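PDB 2YIK: endoglucanase from Clostridium thermocellum, which probably hydrolyses internal beta-1,4-glucosidic bonds of cellulose, as a family 9 glycoside hydrolase. Local coordinates for residues N39-L44 against G511-F516; Y75-P80 against D109-F114; V184-I189 against R205-T210. One frame throughout, in Å; residues are numbered along the deposited sequence.

Contact 1: N39-L44 against G511-F516; sequences NYAKAL and GLYRFF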
# COMPACT_ATOMS: atom_id res chain seq x y z
N ASN A 39 22.72 6.17 2.89
CA ASN A 39 22.87 4.73 3.02
C ASN A 39 21.51 4.10 2.73
O ASN A 39 20.61 4.14 3.57
CB ASN A 39 23.30 4.44 4.46
CG ASN A 39 23.53 2.96 4.73
OD1 ASN A 39 23.06 2.10 3.98
ND2 ASN A 39 24.23 2.67 5.82
N TYR A 40 21.35 3.51 1.55
CA TYR A 40 20.08 2.92 1.16
C TYR A 40 19.76 1.60 1.83
O TYR A 40 18.59 1.22 1.93
CB TYR A 40 20.03 2.77 -0.37
CG TYR A 40 20.45 4.04 -1.07
CD1 TYR A 40 19.84 5.27 -0.77
CD2 TYR A 40 21.53 4.05 -1.96
CE1 TYR A 40 20.29 6.46 -1.35
CE2 TYR A 40 21.98 5.23 -2.54
CZ TYR A 40 21.36 6.43 -2.23
OH TYR A 40 21.85 7.58 -2.78
N ALA A 41 20.78 0.89 2.30
CA ALA A 41 20.56 -0.38 3.00
C ALA A 41 19.90 -0.07 4.33
O ALA A 41 18.94 -0.73 4.75
CB ALA A 41 21.88 -1.12 3.23
N LYS A 42 20.42 0.95 5.01
CA LYS A 42 19.87 1.36 6.29
C LYS A 42 18.49 1.99 6.08
O LYS A 42 17.60 1.85 6.93
CB LYS A 42 20.81 2.37 6.95
CG LYS A 42 20.25 2.98 8.22
CD LYS A 42 21.20 4.02 8.84
CE LYS A 42 20.45 4.86 9.87
NZ LYS A 42 21.36 5.79 10.62
N ALA A 43 18.31 2.69 4.97
CA ALA A 43 17.03 3.33 4.68
C ALA A 43 15.96 2.26 4.52
O ALA A 43 14.85 2.39 5.02
CB ALA A 43 17.14 4.17 3.41
N LEU A 44 16.31 1.18 3.81
CA LEU A 44 15.39 0.07 3.60
C LEU A 44 15.04 -0.53 4.96
O LEU A 44 13.87 -0.73 5.29
CB LEU A 44 16.04 -1.01 2.72
CG LEU A 44 15.25 -2.31 2.56
CD1 LEU A 44 13.88 -1.99 1.96
CD2 LEU A 44 16.00 -3.29 1.68
N GLY A 511 15.35 -0.75 -4.32
CA GLY A 511 15.75 -0.54 -5.70
C GLY A 511 17.02 0.28 -5.82
O GLY A 511 17.86 0.02 -6.69
N LEU A 512 17.17 1.29 -4.96
CA LEU A 512 18.36 2.13 -4.97
C LEU A 512 19.57 1.33 -4.50
O LEU A 512 20.68 1.51 -5.00
CB LEU A 512 18.16 3.36 -4.07
CG LEU A 512 17.26 4.42 -4.69
CD1 LEU A 512 16.79 5.40 -3.62
CD2 LEU A 512 18.00 5.14 -5.81
N TYR A 513 19.34 0.44 -3.54
CA TYR A 513 20.43 -0.37 -3.03
C TYR A 513 20.87 -1.32 -4.14
O TYR A 513 22.05 -1.64 -4.29
CB TYR A 513 19.99 -1.19 -1.82
CG TYR A 513 21.14 -1.97 -1.23
CD1 TYR A 513 22.15 -1.33 -0.51
CD2 TYR A 513 21.24 -3.34 -1.43
CE1 TYR A 513 23.25 -2.04 -0.02
CE2 TYR A 513 22.33 -4.06 -0.95
CZ TYR A 513 23.33 -3.40 -0.24
OH TYR A 513 24.40 -4.12 0.23
N ARG A 514 19.90 -1.77 -4.93
CA ARG A 514 20.18 -2.68 -6.03
C ARG A 514 21.20 -2.12 -7.02
O ARG A 514 22.13 -2.81 -7.42
CB ARG A 514 18.89 -3.00 -6.78
CG ARG A 514 19.06 -3.97 -7.94
CD ARG A 514 17.72 -4.26 -8.61
NE ARG A 514 17.81 -5.36 -9.57
CZ ARG A 514 17.40 -6.60 -9.35
NH1 ARG A 514 16.86 -6.92 -8.18
NH2 ARG A 514 17.54 -7.53 -10.28
N PHE A 515 21.02 -0.86 -7.41
CA PHE A 515 21.91 -0.24 -8.38
C PHE A 515 23.04 0.61 -7.81
O PHE A 515 24.05 0.80 -8.47
CB PHE A 515 21.11 0.66 -9.35
CG PHE A 515 20.01 -0.06 -10.09
CD1 PHE A 515 20.30 -1.17 -10.88
CD2 PHE A 515 18.70 0.41 -10.04
CE1 PHE A 515 19.29 -1.81 -11.60
CE2 PHE A 515 17.69 -0.23 -10.76
CZ PHE A 515 17.99 -1.34 -11.54
N PHE A 516 22.88 1.11 -6.59
CA PHE A 516 23.88 1.98 -5.98
C PHE A 516 24.50 1.56 -4.65
O PHE A 516 25.31 2.29 -4.09
CB PHE A 516 23.29 3.39 -5.81
CG PHE A 516 22.69 3.96 -7.07
CD1 PHE A 516 23.50 4.23 -8.17
CD2 PHE A 516 21.32 4.20 -7.16
CE1 PHE A 516 22.96 4.73 -9.35
CE2 PHE A 516 20.77 4.70 -8.34
CZ PHE A 516 21.58 4.97 -9.44
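The hydroxyl of Tyr40, whose ring packs against Leu512, is gripped from helix 416-428 by Asp426 OD1 and Arg422 NE. Tyr40 thus has its polar end satisfied in a buried setting while its ring works as an apolar surface. Its CG stands anti to its own carbonyl carbon (chi1 -48°), and Leu512 CB lies over one face of the Tyr40 ring in a CH-pi contact, 4.1 Å from the centroid. Phe516 CB lies 4.0 Å from Tyr40 CE2. The helices so joined, 40-47 and 499-516, are the first and last of the modelled chain, set side by side in the (alpha/alpha)6 barrel expected of family 9. Their segments run nearly antiparallel, at 161° with the axes 8.9 Å apart, and their backbones are nearest at the CA atoms of Tyr40 and Tyr513. Here the small Ala41 suits its place: the tyrosine ring can lie close to the opposing helix, with Tyr513 CE1 3.6 Å from Ala41 CB. Tyr513 reaches it with CG anti to its backbone N (chi1 -176°). No hydrogen bond crosses between the two segments. Asn39 instead N-caps its own helix, where Asn39 OD1 accepts from Lys42 N at 3.1 Å, the donor lying above the amide plane, and more weakly from Ala41 N; ND2 is bonded to Gln522 O.

Contact 2: Y75-P80 against D109-F114; sequences YDARLP and DVSGGF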
# COMPACT_ATOMS: atom_id res chain seq x y z
N TYR A 75 -10.99 -5.56 20.99
CA TYR A 75 -12.42 -5.83 20.90
C TYR A 75 -12.85 -5.99 19.44
O TYR A 75 -13.97 -6.42 19.16
CB TYR A 75 -13.26 -4.75 21.61
CG TYR A 75 -12.88 -3.31 21.34
CD1 TYR A 75 -11.78 -2.73 21.97
CD2 TYR A 75 -13.65 -2.51 20.50
CE1 TYR A 75 -11.46 -1.38 21.78
CE2 TYR A 75 -13.35 -1.16 20.30
CZ TYR A 75 -12.25 -0.61 20.95
OH TYR A 75 -11.97 0.73 20.79
N ASP A 76 -11.95 -5.63 18.51
CA ASP A 76 -12.20 -5.78 17.07
C ASP A 76 -12.39 -7.27 16.80
O ASP A 76 -13.11 -7.66 15.87
CB ASP A 76 -11.00 -5.33 16.23
CG ASP A 76 -10.83 -3.82 16.15
OD1 ASP A 76 -11.72 -3.07 16.61
OD2 ASP A 76 -9.78 -3.39 15.61
N ALA A 77 -11.72 -8.08 17.61
CA ALA A 77 -11.77 -9.53 17.47
C ALA A 77 -13.10 -10.14 17.91
O ALA A 77 -13.35 -11.33 17.69
CB ALA A 77 -10.61 -10.17 18.24
N ARG A 78 -13.95 -9.33 18.53
CA ARG A 78 -15.25 -9.78 18.99
C ARG A 78 -16.31 -8.77 18.60
O ARG A 78 -17.14 -8.38 19.43
CB ARG A 78 -15.28 -9.92 20.52
CG ARG A 78 -14.36 -10.97 21.11
CD ARG A 78 -13.73 -10.38 22.36
NE ARG A 78 -14.49 -9.21 22.83
CZ ARG A 78 -14.00 -8.24 23.61
NH1 ARG A 78 -12.73 -8.29 24.01
NH2 ARG A 78 -14.78 -7.22 23.97
N LEU A 79 -16.28 -8.32 17.35
CA LEU A 79 -17.27 -7.35 16.87
C LEU A 79 -18.66 -7.99 16.86
O LEU A 79 -18.84 -9.07 16.29
CB LEU A 79 -16.92 -6.92 15.45
CG LEU A 79 -17.87 -5.90 14.82
CD1 LEU A 79 -17.75 -4.58 15.56
CD2 LEU A 79 -17.55 -5.71 13.36
N PRO A 80 -19.66 -7.34 17.49
CA PRO A 80 -21.01 -7.92 17.51
C PRO A 80 -21.62 -7.93 16.12
O PRO A 80 -21.58 -6.94 15.40
CB PRO A 80 -21.77 -7.00 18.46
CG PRO A 80 -20.71 -6.54 19.41
CD PRO A 80 -19.56 -6.23 18.45
N ASP A 109 -14.51 -11.74 14.04
CA ASP A 109 -13.16 -11.25 14.27
C ASP A 109 -12.63 -10.45 13.07
O ASP A 109 -12.27 -11.02 12.04
CB ASP A 109 -12.24 -12.44 14.56
CG ASP A 109 -10.81 -12.01 14.88
OD1 ASP A 109 -10.51 -10.80 14.87
OD2 ASP A 109 -9.98 -12.91 15.13
N VAL A 110 -12.59 -9.13 13.21
CA VAL A 110 -12.06 -8.28 12.14
C VAL A 110 -10.84 -7.53 12.68
O VAL A 110 -10.57 -6.39 12.30
CB VAL A 110 -13.11 -7.27 11.60
CG1 VAL A 110 -14.21 -8.02 10.85
CG2 VAL A 110 -13.68 -6.46 12.72
N SER A 111 -10.11 -8.19 13.57
CA SER A 111 -8.92 -7.63 14.18
C SER A 111 -7.69 -7.89 13.30
O SER A 111 -7.72 -8.73 12.40
CB SER A 111 -8.68 -8.25 15.56
OG SER A 111 -8.20 -9.58 15.44
N GLY A 112 -6.63 -7.15 13.58
CA GLY A 112 -5.39 -7.32 12.83
C GLY A 112 -5.12 -6.19 11.86
O GLY A 112 -5.80 -5.16 11.88
N GLY A 113 -4.13 -6.38 11.00
CA GLY A 113 -3.82 -5.34 10.04
C GLY A 113 -3.10 -4.15 10.66
O GLY A 113 -2.50 -4.25 11.73
N PHE A 114 -3.22 -3.00 9.99
CA PHE A 114 -2.53 -1.79 10.42
C PHE A 114 -3.40 -0.55 10.52
O PHE A 114 -4.34 -0.40 9.75
CB PHE A 114 -1.40 -1.50 9.42
CG PHE A 114 -0.40 -2.62 9.27
CD1 PHE A 114 -0.71 -3.75 8.52
CD2 PHE A 114 0.85 -2.53 9.87
CE1 PHE A 114 0.22 -4.78 8.37
CE2 PHE A 114 1.79 -3.56 9.73
CZ PHE A 114 1.48 -4.68 8.98
O HOH W 1 -7.60 -4.99 15.25
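An Asx turn headed by Asp109 lies against the short 3-10 segment that carries Asp76 and Ala77, at the end of the two-stranded antiparallel sheet where 107-108 leaves and 79-80 begins. Zinc is bound nearby by Cys56, Cys72, His73 and His115, and the side chain of Asp76 comes within about 5 Å of it. In the turn, Asp109 OD1 takes two bonds from Ser111. Ser111 N donates to Asp109 OD1 at 2.9 Å, nearly along the C-O axis, and Ser111 OG at 2.7 Å on the syn side. Asp109 suits this place because one carboxylate oxygen can accept both donors, and Ser111 because its short side chain can bend back, OG lying between its own N and carbonyl carbon (chi1 74°). Asp109 OD1, so fixed, sits 3.2 Å from Ala77 CA, where a methyl group is all the side chain the turn has to pack around. One direct hydrogen bond crosses the contact, from Val110 N to Asp76 O at 3.1 Å and fairly straight (165°), with the donor above the carbonyl plane. Beside it the branched apolar residues meet obliquely, Leu79 CD2 lying 4.0 Å from Val110 CG2, while Val110 also touches Cys181 and Val184 of strand 177-184. The Asp76 carboxylate is held on both oxygens. OD1 forms a salt bridge with Arg204, a pairing that would be expected to favour the charged form. Asp76 OD2 accepts at 2.7 Å from a water that in turn accepts from Gly112 N at 2.9 Å.

Contact 3: V184-I189 against R205-T210; sequences VGDGDI and RGWFIT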
# COMPACT_ATOMS: atom_id res chain seq x y z
N VAL A 184 -12.56 -0.88 9.81
CA VAL A 184 -12.87 -1.03 11.22
C VAL A 184 -12.57 0.34 11.82
O VAL A 184 -11.45 0.84 11.72
CB VAL A 184 -12.00 -2.12 11.89
CG1 VAL A 184 -12.36 -2.23 13.37
CG2 VAL A 184 -12.20 -3.47 11.19
N GLY A 185 -13.57 0.95 12.42
CA GLY A 185 -13.37 2.27 12.98
C GLY A 185 -14.04 3.30 12.08
O GLY A 185 -14.56 2.95 11.03
N ASP A 186 -14.00 4.56 12.50
CA ASP A 186 -14.62 5.67 11.78
C ASP A 186 -13.83 6.94 12.06
O ASP A 186 -13.62 7.31 13.21
CB ASP A 186 -16.06 5.84 12.30
CG ASP A 186 -16.84 6.89 11.54
OD1 ASP A 186 -16.24 7.69 10.79
OD2 ASP A 186 -18.08 6.92 11.70
N GLY A 187 -13.38 7.62 11.00
CA GLY A 187 -12.62 8.84 11.21
C GLY A 187 -13.35 9.84 12.09
O GLY A 187 -12.75 10.51 12.93
N ASP A 188 -14.67 9.93 11.91
CA ASP A 188 -15.48 10.86 12.69
C ASP A 188 -15.40 10.61 14.18
O ASP A 188 -15.52 11.55 14.98
CB ASP A 188 -16.94 10.78 12.25
CG ASP A 188 -17.15 11.31 10.85
OD1 ASP A 188 -16.17 11.76 10.22
OD2 ASP A 188 -18.32 11.27 10.40
N ILE A 189 -15.20 9.36 14.56
CA ILE A 189 -15.11 9.00 15.97
C ILE A 189 -13.66 8.94 16.44
O ILE A 189 -13.29 9.57 17.43
CB ILE A 189 -15.81 7.64 16.24
CG1 ILE A 189 -17.32 7.81 16.03
CG2 ILE A 189 -15.52 7.15 17.66
CD1 ILE A 189 -18.10 6.50 16.04
N ARG A 205 -16.88 0.61 14.42
CA ARG A 205 -17.80 -0.10 13.56
C ARG A 205 -17.06 -0.89 12.48
O ARG A 205 -15.98 -0.50 12.04
CB ARG A 205 -18.75 0.90 12.89
CG ARG A 205 -19.99 0.26 12.28
CD ARG A 205 -20.93 1.31 11.72
NE ARG A 205 -22.24 0.72 11.44
CZ ARG A 205 -23.14 1.25 10.62
NH1 ARG A 205 -22.89 2.39 9.98
NH2 ARG A 205 -24.29 0.62 10.43
N GLY A 206 -17.65 -2.02 12.09
CA GLY A 206 -17.07 -2.83 11.04
C GLY A 206 -17.88 -2.55 9.79
O GLY A 206 -19.11 -2.65 9.81
N TRP A 207 -17.22 -2.17 8.70
CA TRP A 207 -17.94 -1.88 7.47
C TRP A 207 -17.65 -3.01 6.48
O TRP A 207 -16.50 -3.41 6.28
CB TRP A 207 -17.53 -0.51 6.92
CG TRP A 207 -17.52 0.60 7.98
CD1 TRP A 207 -16.62 0.75 9.00
CD2 TRP A 207 -18.44 1.70 8.09
NE1 TRP A 207 -16.92 1.87 9.74
CE2 TRP A 207 -18.02 2.47 9.21
CE3 TRP A 207 -19.56 2.11 7.37
CZ2 TRP A 207 -18.70 3.64 9.61
CZ3 TRP A 207 -20.24 3.27 7.77
CH2 TRP A 207 -19.80 4.02 8.88
N PHE A 208 -18.71 -3.53 5.88
CA PHE A 208 -18.61 -4.67 4.98
C PHE A 208 -19.12 -4.45 3.57
O PHE A 208 -20.12 -3.76 3.37
CB PHE A 208 -19.39 -5.86 5.55
CG PHE A 208 -18.90 -6.35 6.89
CD1 PHE A 208 -19.00 -5.56 8.03
CD2 PHE A 208 -18.34 -7.63 7.00
CE1 PHE A 208 -18.55 -6.03 9.26
CE2 PHE A 208 -17.88 -8.09 8.23
CZ PHE A 208 -17.99 -7.30 9.36
N ILE A 209 -18.44 -5.04 2.59
CA ILE A 209 -18.89 -4.98 1.21
C ILE A 209 -19.70 -6.26 1.03
O ILE A 209 -19.29 -7.34 1.47
CB ILE A 209 -17.75 -4.95 0.17
CG1 ILE A 209 -17.08 -3.58 0.16
CG2 ILE A 209 -18.30 -5.22 -1.24
CD1 ILE A 209 -15.67 -3.60 0.66
N THR A 210 -20.83 -6.12 0.36
CA THR A 210 -21.78 -7.19 0.13
C THR A 210 -22.19 -7.13 -1.34
O THR A 210 -21.91 -6.14 -2.02
CB THR A 210 -22.97 -6.92 1.09
OG1 THR A 210 -22.84 -7.75 2.26
CG2 THR A 210 -24.28 -7.12 0.42
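Val184 and Gly206 form an antiparallel, non-hydrogen-bonded pair where strand 177-184 meets the start of strand 206-209, in the small sheet beside the helical body of the enzyme. Next to the pair, Gly185 N donates to Arg205 O at 2.8 Å, in the carbonyl plane. Val184 CA adds a CA-H...O contact to that same oxygen. Glycine fits both places: the backbone angles of Gly185 would press a CB against the preceding carbonyl, and at Gly206 a CB would be crowded by Phe208 CE1.

The chain then turns into helix 187-190, N-capped by Asp186, whose OD1 accepts from Asp188 N at 3.0 Å from above the carboxylate plane. Asp186 OD2 instead approaches the edge of the Trp207 ring, 3.9 Å from CZ2, with carboxylate and ring planes almost perpendicular. The indole brings its own donor: Trp207 CG stands anti to its carbonyl carbon (chi1 -47°), and the turn of the ring about chi2 (72°) points NE1 at Gly185 O, 2.9 Å away, in a bond bent to 140°. Arg205 CD covers one face of the indole, offset toward its rim, while Arg205 NH2 donates to Thr86 O.

Gly185 O also accepts from Gln183 NE2, so two side chains supply donors to this buried carbonyl as the strand ends, and the largely apolar indole of Trp207 can be buried with its one N-H satisfied.

How the contacts relate
All three contacts are largely buried, yet differ in chemistry. Contact 1 joins two helices from the ends of the modelled chain by apolar parts of side chains, with no hydrogen bond between the segments, whereas contacts 2 and 3 join turns and short strands through backbone hydrogen bonds, supplemented in contact 3 by an indole N-H, with glycines and aspartates at the bends. Contacts 2 and 3 form one neighbourhood, their centres about 11 Å apart: both bear on strand 177-184, whose Val184 CG1 lies 3.4 Å from Asp76 OD1, and Leu79 CD2 lies 3.7 Å from Gly206 CA. Contact 1 stands on the opposite side of the chain's centre and in sequence encloses both others.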